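Side-chain contacts in iron superoxide dismutase (Trypanosoma cruzi, PDB 2GPC), which catalyses the dismutation of superoxide into molecular oxygen and hydrogen peroxide at an iron centre: residues 68-71 and 72-76; 171-174 and 175-178. All coordinates share one frame; numbering follows the deposited sequence.

In the fold
Going from the N terminus, the chain first runs through helix 21-44 and then reaches helix 63-80, where contact 1 (68-71 with 72-76) is a turn-to-turn contact inside one helix. Much later, after the three-stranded antiparallel sheet, contact 2 (171-174 with 175-178) starts helix 174-184 just beyond helix 167-170. The two follow in series, neither nested nor crossed, and neither closes a long loop. One belongs to the alpha-hairpin domain, the other to the C-terminal domain. Their centres lie about 22 Å apart and the two contacts do not touch. Contact 1 supplies an iron ligand, and contact 2 approaches the site through Tyr177, which bonds to the backbone of Asp160; the ligands His27, His75, Asp160 and His164 come from both domains.

Contact 1. Residues 68-71 and 72-76; sequences LAAQ and IFNHT. With FE2 (Fe (II) ion), chain C.
Residues 68-71 and 72-76 are successive turns of helix 63-80, joined by i to i+4 backbone bonds such as Asn74 N to Ala70 O, 2.8 Å. The principle that a helix can orient a metal ligand with its own carbonyls is worked out at Gln71 O. Gln71 O accepts from the backbone N of His75 at 3.0 Å and, from the opposite face of its carbonyl plane, from ND1 of His75 at 2.6 Å. The second bond lies nearly in the imidazole plane, so it restrains the ring's rotation while NE2 of His75, on the far side of the ring, binds the iron at 2.1 Å. With chi1 at -80°, CG of His75 sits beside its own backbone N, and the ring leans back over the preceding turn. Donation from ND1 would be expected to make NE2 a somewhat stronger donor to the metal.

The Gln71 chain bends at chi2 (-68°), carrying its amide to the His75 ring, where NE2 of Gln71 lies 3.6 Å from CE1 of His75 with the two planes almost perpendicular (82°). That NE2 donates to Tyr35 OH and, weakly, to the iron-bound water, while OE1 accepts from Trp124 NE1, an arrangement as in the second-shell glutamine of iron superoxide dismutases. Asn74 turns its side chain back over Ala70, its CG 3.0 Å from Ala70 O, and its ND2 bonds to Gly145 O. His27, Asp160 and His164 complete the protein ligands. Leu68 and Ile72 lean on Tyr35 of helix 21-44, Ala69 and Phe73 pack against helix 54-60, Asn74 meets strand 123-130, and Gln71 touches Phe120 of the second subunit.

Contact 2. Residues 171-174 and 175-178; sequences KNDR and AAYV
Asp173 lays its carboxylate over the methyl of Ala176, CG to CB 3.5 Å, as it caps the first turn of helix 174-184. Its OD1 takes the N-H of Ala176 at 3.1 Å, approached from well above the carboxylate plane (61°). CG stands anti to the backbone N of Asp173 (chi1 -160°), which swings the acid forward to this N-H: a worked case of the N-cap principle, where a side chain supplies an acceptor that the missing preceding turn cannot. The backbone O of Asp173 accepts from Tyr177 N at 3.3 Å, and Arg174 O then takes Val178 N at 2.9 Å, beginning the regular pattern.

Arg174 and Tyr177 touch through CG of the arginine and CD2 of the ring, 4.1 Å apart, with the guanidinium almost perpendicular to the ring (87°). Their polar ends go to separate partners. NE of Arg174 donates to Tyr166 OH and NH1 to the carbonyls of Ala116 and His119, whereas Tyr177 OH bonds to Tyr78 OH and to the backbone O of Asp160, an iron ligand. Tyr177 and Ala176 also rest on Tyr170 of helix 167-170, and Val178 packs against helix 105-118.

Contact 1. Residues 68-71 and 72-76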
loop_
_atom_site.group_PDB
_atom_site.type_symbol
_atom_site.label_atom_id
_atom_site.label_comp_id
_atom_site.label_asym_id
_atom_site.label_seq_id
_atom_site.Cartn_x
_atom_site.Cartn_y
_atom_site.Cartn_z
ATOM N N LEU A 68 -11.434 -5.173 -7.738
ATOM C CA LEU A 68 -10.964 -6.355 -8.435
ATOM C C LEU A 68 -10.859 -6.098 -9.940
ATOM O O LEU A 68 -9.826 -6.349 -10.528
ATOM C CB LEU A 68 -11.883 -7.558 -8.170
ATOM C CG LEU A 68 -11.970 -8.049 -6.716
ATOM C CD1 LEU A 68 -13.027 -9.147 -6.575
ATOM C CD2 LEU A 68 -10.613 -8.517 -6.210
ATOM N N ALA A 69 -11.927 -5.597 -10.552
ATOM C CA ALA A 69 -11.932 -5.328 -11.996
ATOM C C ALA A 69 -10.899 -4.266 -12.369
ATOM O O ALA A 69 -10.184 -4.396 -13.358
ATOM C CB ALA A 69 -13.318 -4.884 -12.444
ATOM N N ALA A 70 -10.821 -3.213 -11.571
ATOM C CA ALA A 70 -9.880 -2.127 -11.839
ATOM C C ALA A 70 -8.437 -2.588 -11.718
ATOM O O ALA A 70 -7.592 -2.180 -12.508
ATOM C CB ALA A 70 -10.135 -0.964 -10.922
ATOM N N GLN A 71 -8.150 -3.429 -10.733
ATOM C CA GLN A 71 -6.796 -3.936 -10.553
ATOM C C GLN A 71 -6.411 -4.840 -11.716
ATOM O O GLN A 71 -5.266 -4.850 -12.133
ATOM C CB GLN A 71 -6.629 -4.674 -9.227
ATOM C CG GLN A 71 -6.551 -3.755 -8.004
ATOM C CD GLN A 71 -5.290 -2.916 -7.973
ATOM O OE1 GLN A 71 -5.223 -1.890 -8.634
ATOM N NE2 GLN A 71 -4.289 -3.351 -7.207
ATOM N N ILE A 72 -7.374 -5.583 -12.246
ATOM C CA ILE A 72 -7.141 -6.407 -13.424
ATOM C C ILE A 72 -6.791 -5.554 -14.647
ATOM O O ILE A 72 -5.822 -5.836 -15.353
ATOM C CB ILE A 72 -8.367 -7.318 -13.690
ATOM C CG1 ILE A 72 -8.437 -8.409 -12.611
ATOM C CG2 ILE A 72 -8.279 -7.962 -15.066
ATOM C CD1 ILE A 72 -9.760 -9.154 -12.555
ATOM N N PHE A 73 -7.587 -4.521 -14.905
ATOM C CA PHE A 73 -7.310 -3.601 -16.011
ATOM C C PHE A 73 -5.961 -2.893 -15.822
ATOM O O PHE A 73 -5.144 -2.847 -16.754
ATOM C CB PHE A 73 -8.446 -2.580 -16.143
ATOM C CG PHE A 73 -8.195 -1.519 -17.173
ATOM C CD1 PHE A 73 -8.704 -1.648 -18.466
ATOM C CD2 PHE A 73 -7.442 -0.401 -16.865
ATOM C CE1 PHE A 73 -8.468 -0.663 -19.421
ATOM C CE2 PHE A 73 -7.207 0.578 -17.801
ATOM C CZ PHE A 73 -7.723 0.444 -19.096
ATOM N N ASN A 74 -5.717 -2.362 -14.620
ATOM C CA ASN A 74 -4.503 -1.569 -14.362
ATOM C C ASN A 74 -3.238 -2.418 -14.547
ATOM O O ASN A 74 -2.255 -1.945 -15.099
ATOM C CB ASN A 74 -4.500 -0.959 -12.947
ATOM C CG ASN A 74 -5.592 0.080 -12.738
ATOM O OD1 ASN A 74 -6.138 0.611 -13.689
ATOM N ND2 ASN A 74 -5.908 0.376 -11.471
ATOM N N HIS A 75 -3.276 -3.673 -14.106
ATOM C CA HIS A 75 -2.106 -4.549 -14.200
ATOM C C HIS A 75 -1.817 -4.910 -15.648
ATOM O O HIS A 75 -0.675 -4.866 -16.076
ATOM C CB HIS A 75 -2.265 -5.808 -13.329
ATOM C CG HIS A 75 -1.971 -5.552 -11.891
ATOM N ND1 HIS A 75 -2.886 -4.961 -11.048
ATOM C CD2 HIS A 75 -0.845 -5.731 -11.163
ATOM C CE1 HIS A 75 -2.344 -4.806 -9.855
ATOM N NE2 HIS A 75 -1.109 -5.271 -9.892
ATOM N N THR A 76 -2.855 -5.235 -16.409
ATOM C CA THR A 76 -2.671 -5.526 -17.837
ATOM C C THR A 76 -2.075 -4.319 -18.557
ATOM O O THR A 76 -1.144 -4.462 -19.346
ATOM C CB THR A 76 -3.989 -5.996 -18.487
ATOM O OG1 THR A 76 -4.297 -7.326 -18.044
ATOM C CG2 THR A 76 -3.834 -6.153 -20.006
HETATM FE FE FE2 C . 0.435 -4.583 -8.640
HETATM O O HOH W 1 -0.999 -3.028 -7.821
#

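Contact 2. Residues 171-174 and 175-178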
loop_
_atom_site.group_PDB
_atom_site.type_symbol
_atom_site.label_atom_id
_atom_site.label_comp_id
_atom_site.label_asym_id
_atom_site.label_seq_id
_atom_site.Cartn_x
_atom_site.Cartn_y
_atom_site.Cartn_z
ATOM N N LYS A 171 13.250 -3.591 -2.478
ATOM C CA LYS A 171 12.810 -3.351 -1.105
ATOM C C LYS A 171 12.160 -1.962 -1.022
ATOM O O LYS A 171 11.280 -1.655 -1.810
ATOM C CB LYS A 171 13.980 -3.551 -0.120
ATOM C CG LYS A 171 14.516 -4.993 -0.070
ATOM C CD LYS A 171 16.016 -5.068 -0.328
ATOM C CE LYS A 171 16.534 -6.513 -0.289
ATOM N NZ LYS A 171 17.524 -6.748 -1.387
ATOM N N ASN A 172 12.588 -1.124 -0.083
ATOM C CA ASN A 172 11.996 0.211 0.128
ATOM C C ASN A 172 12.327 1.255 -0.940
ATOM O O ASN A 172 11.744 2.339 -0.936
ATOM C CB ASN A 172 12.475 0.778 1.464
ATOM C CG ASN A 172 13.980 0.976 1.492
ATOM O OD1 ASN A 172 14.492 2.102 1.366
ATOM N ND2 ASN A 172 14.696 -0.118 1.635
ATOM N N ASP A 173 13.268 0.942 -1.835
ATOM C CA ASP A 173 13.824 1.933 -2.751
ATOM C C ASP A 173 12.962 2.086 -4.001
ATOM O O ASP A 173 13.319 1.626 -5.098
ATOM C CB ASP A 173 15.268 1.566 -3.120
ATOM C CG ASP A 173 16.061 2.749 -3.654
ATOM O OD1 ASP A 173 15.459 3.773 -4.070
ATOM O OD2 ASP A 173 17.302 2.733 -3.710
ATOM N N ARG A 174 11.825 2.744 -3.830
ATOM C CA ARG A 174 10.921 2.996 -4.941
ATOM C C ARG A 174 11.543 3.922 -5.979
ATOM O O ARG A 174 11.253 3.790 -7.168
ATOM C CB ARG A 174 9.607 3.610 -4.462
ATOM C CG ARG A 174 8.515 3.543 -5.533
ATOM C CD ARG A 174 7.349 4.434 -5.267
ATOM N NE ARG A 174 6.613 4.015 -4.087
ATOM C CZ ARG A 174 5.593 4.677 -3.580
ATOM N NH1 ARG A 174 5.176 5.798 -4.156
ATOM N NH2 ARG A 174 4.985 4.217 -2.492
ATOM N N ALA A 175 12.378 4.866 -5.541
ATOM C CA ALA A 175 13.078 5.743 -6.489
ATOM C C ALA A 175 13.902 4.936 -7.501
ATOM O O ALA A 175 13.882 5.226 -8.688
ATOM C CB ALA A 175 13.962 6.728 -5.761
ATOM N N ALA A 176 14.605 3.913 -7.031
ATOM C CA ALA A 176 15.417 3.074 -7.915
ATOM C C ALA A 176 14.544 2.262 -8.864
ATOM O O ALA A 176 14.894 2.049 -10.026
ATOM C CB ALA A 176 16.331 2.160 -7.106
ATOM N N TYR A 177 13.396 1.826 -8.363
ATOM C CA TYR A 177 12.436 1.080 -9.168
ATOM C C TYR A 177 11.889 1.948 -10.295
ATOM O O TYR A 177 11.729 1.477 -11.419
ATOM C CB TYR A 177 11.291 0.576 -8.269
ATOM C CG TYR A 177 10.000 0.250 -8.983
ATOM C CD1 TYR A 177 9.916 -0.817 -9.885
ATOM C CD2 TYR A 177 8.850 1.000 -8.750
ATOM C CE1 TYR A 177 8.710 -1.115 -10.544
ATOM C CE2 TYR A 177 7.650 0.712 -9.397
ATOM C CZ TYR A 177 7.584 -0.348 -10.296
ATOM O OH TYR A 177 6.377 -0.645 -10.921
ATOM N N VAL A 178 11.604 3.215 -9.996
ATOM C CA VAL A 178 11.078 4.133 -11.002
ATOM C C VAL A 178 12.138 4.455 -12.049
ATOM O O VAL A 178 11.815 4.582 -13.224
ATOM C CB VAL A 178 10.492 5.417 -10.357
ATOM C CG1 VAL A 178 10.186 6.506 -11.411
ATOM C CG2 VAL A 178 9.233 5.062 -9.601
#